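PDB 4C0R: putative amino acid binding protein from Streptococcus mutans, which binds glutathione and probably delivers it to the cystine ABC importer TcyBC for uptake into the cell. Local coordinates for residues I29-E34 with E221-K226. Numbering follows the deposited sequence.
Sequences IEVAKE and EKLSKK
Leu223 reaches across from one helix to the other and sets its methyl CD1 among Glu30, Val31 and Glu34, a single methyl resting against one helical turn. The closest touch is methyl on methyl, CD1 of Leu223 to CG2 of Val31 at 3.8 Å, the two side chains meeting at a slant. With CG1 anti to the backbone N (chi1 174°), CG2 of Val31 lies beside that N and is the branch that meets Leu223. Further contacts of the same methyl are with the aliphatic root of Glu34, CB to Leu223 CD1 at 4.0 Å, and with the main chain, Glu30 O lying 4.2 Å from Leu223 CD1.

No hydrogen bond joins the two segments. Glu30 O accepts the helical bond from Glu34 N at 2.9 Å, and Glu30 OE2 is hydrogen-bonded to Thr25 OG1. On the far helix, Ser224 OG bonds to Gly230 O and Tyr232 N, tying helix 219-228 to the chain that follows it.

The helices run roughly antiparallel at 154°, their local axes coming within 10.4 Å at closest approach. Val31 also touches Leu220, Leu211 and Phe194, so the contact continues into the hydrophobic core between helices and sheet. It packs the last helix, 219-228, onto helix 27-36 in one alpha/beta lobe of the two-lobed fold of family 3 extracellular solute-binding proteins.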
loop_
_atom_site.group_PDB
_atom_site.type_symbol
_atom_site.label_atom_id
_atom_site.label_comp_id
_atom_site.label_asym_id
_atom_site.label_seq_id
_atom_site.Cartn_x
_atom_site.Cartn_y
_atom_site.Cartn_z
ATOM N N ILE A 29 8.013 -1.326 -7.129
ATOM C CA ILE A 29 8.899 -0.839 -8.161
ATOM C C ILE A 29 9.699 -1.948 -8.785
ATOM O O ILE A 29 9.839 -2.023 -10.030
ATOM C CB ILE A 29 9.838 0.256 -7.584
ATOM C CG1 ILE A 29 9.041 1.412 -6.971
ATOM C CG2 ILE A 29 10.745 0.754 -8.694
ATOM C CD1 ILE A 29 8.062 2.066 -7.896
ATOM N N GLU A 30 10.238 -2.828 -7.950
ATOM C CA GLU A 30 11.092 -3.872 -8.448
ATOM C C GLU A 30 10.269 -4.963 -9.153
ATOM O O GLU A 30 10.746 -5.586 -10.133
ATOM C CB GLU A 30 11.937 -4.426 -7.311
ATOM C CG GLU A 30 12.828 -3.402 -6.689
ATOM C CD GLU A 30 13.936 -2.848 -7.601
ATOM O OE1 GLU A 30 14.197 -3.373 -8.701
ATOM O OE2 GLU A 30 14.584 -1.850 -7.216
ATOM N N VAL A 31 9.040 -5.218 -8.691
ATOM C CA VAL A 31 8.143 -6.064 -9.450
ATOM C C VAL A 31 7.837 -5.507 -10.816
ATOM O O VAL A 31 7.903 -6.209 -11.812
ATOM C CB VAL A 31 6.846 -6.431 -8.680
ATOM C CG1 VAL A 31 5.891 -7.185 -9.587
ATOM C CG2 VAL A 31 7.199 -7.287 -7.405
ATOM N N ALA A 32 7.486 -4.217 -10.869
ATOM C CA ALA A 32 7.254 -3.592 -12.147
ATOM C C ALA A 32 8.493 -3.709 -13.067
ATOM O O ALA A 32 8.355 -4.052 -14.242
ATOM C CB ALA A 32 6.858 -2.134 -11.941
ATOM N N LYS A 33 9.686 -3.413 -12.537
ATOM C CA LYS A 33 10.899 -3.522 -13.345
ATOM C C LYS A 33 11.060 -4.938 -13.871
ATOM O O LYS A 33 11.433 -5.135 -15.022
ATOM C CB LYS A 33 12.127 -3.075 -12.577
ATOM C CG LYS A 33 12.209 -1.529 -12.514
ATOM C CD LYS A 33 13.405 -0.992 -11.772
ATOM C CE LYS A 33 13.359 0.513 -11.723
ATOM N NZ LYS A 33 14.685 1.032 -11.284
ATOM N N GLU A 34 10.817 -5.922 -13.036
ATOM C CA GLU A 34 10.949 -7.311 -13.498
ATOM C C GLU A 34 9.901 -7.655 -14.553
ATOM O O GLU A 34 10.233 -8.272 -15.565
ATOM C CB GLU A 34 10.866 -8.264 -12.316
ATOM C CG GLU A 34 11.232 -9.707 -12.644
ATOM C CD GLU A 34 12.725 -9.919 -12.858
ATOM O OE1 GLU A 34 13.528 -9.155 -12.273
ATOM O OE2 GLU A 34 13.047 -10.836 -13.621
ATOM N N GLU A 221 8.124 -14.760 -5.690
ATOM C CA GLU A 221 8.456 -15.120 -4.313
ATOM C C GLU A 221 9.844 -14.579 -3.932
ATOM O O GLU A 221 10.052 -14.106 -2.831
ATOM C CB GLU A 221 8.433 -16.628 -4.121
ATOM C CG GLU A 221 9.098 -17.056 -2.821
ATOM C CD GLU A 221 8.477 -18.284 -2.215
ATOM O OE1 GLU A 221 8.128 -19.197 -2.992
ATOM O OE2 GLU A 221 8.325 -18.314 -0.961
ATOM N N LYS A 222 10.806 -14.688 -4.841
ATOM C CA LYS A 222 12.124 -14.145 -4.598
ATOM C C LYS A 222 12.091 -12.651 -4.297
ATOM O O LYS A 222 12.738 -12.164 -3.416
ATOM C CB LYS A 222 12.999 -14.385 -5.846
ATOM C CG LYS A 222 14.415 -13.867 -5.774
ATOM C CD LYS A 222 15.207 -14.259 -7.060
ATOM N N LEU A 223 11.265 -11.919 -5.054
ATOM C CA LEU A 223 11.127 -10.498 -4.858
ATOM C C LEU A 223 10.412 -10.151 -3.544
ATOM O O LEU A 223 10.786 -9.221 -2.869
ATOM C CB LEU A 223 10.354 -9.881 -6.037
ATOM C CG LEU A 223 11.099 -9.873 -7.371
ATOM C CD1 LEU A 223 10.185 -9.414 -8.532
ATOM C CD2 LEU A 223 12.335 -8.994 -7.297
ATOM N N SER A 224 9.389 -10.940 -3.196
ATOM C CA SER A 224 8.679 -10.747 -1.932
ATOM C C SER A 224 9.695 -10.923 -0.810
ATOM O O SER A 224 9.797 -10.080 0.087
ATOM C CB SER A 224 7.530 -11.759 -1.854
ATOM O OG SER A 224 6.845 -11.654 -0.607
ATOM N N LYS A 225 10.473 -12.016 -0.877
ATOM C CA LYS A 225 11.417 -12.232 0.234
ATOM C C LYS A 225 12.442 -11.076 0.324
ATOM O O LYS A 225 12.734 -10.573 1.395
ATOM C CB LYS A 225 12.106 -13.575 0.023
ATOM C CG LYS A 225 11.192 -14.715 0.364
ATOM C CD LYS A 225 11.932 -16.101 0.075
ATOM C CE LYS A 225 11.168 -17.209 0.726
ATOM N NZ LYS A 225 12.061 -18.340 1.100
ATOM N N LYS A 226 12.968 -10.669 -0.809
ATOM C CA LYS A 226 14.051 -9.694 -0.881
ATOM C C LYS A 226 13.632 -8.317 -0.426
ATOM O O LYS A 226 14.323 -7.661 0.356
ATOM C CB LYS A 226 14.588 -9.583 -2.294
ATOM C CG LYS A 226 15.767 -8.610 -2.463
ATOM C CD LYS A 226 16.366 -8.741 -3.859
ATOM C CE LYS A 226 17.658 -7.917 -4.020
ATOM N NZ LYS A 226 17.948 -7.063 -2.843
#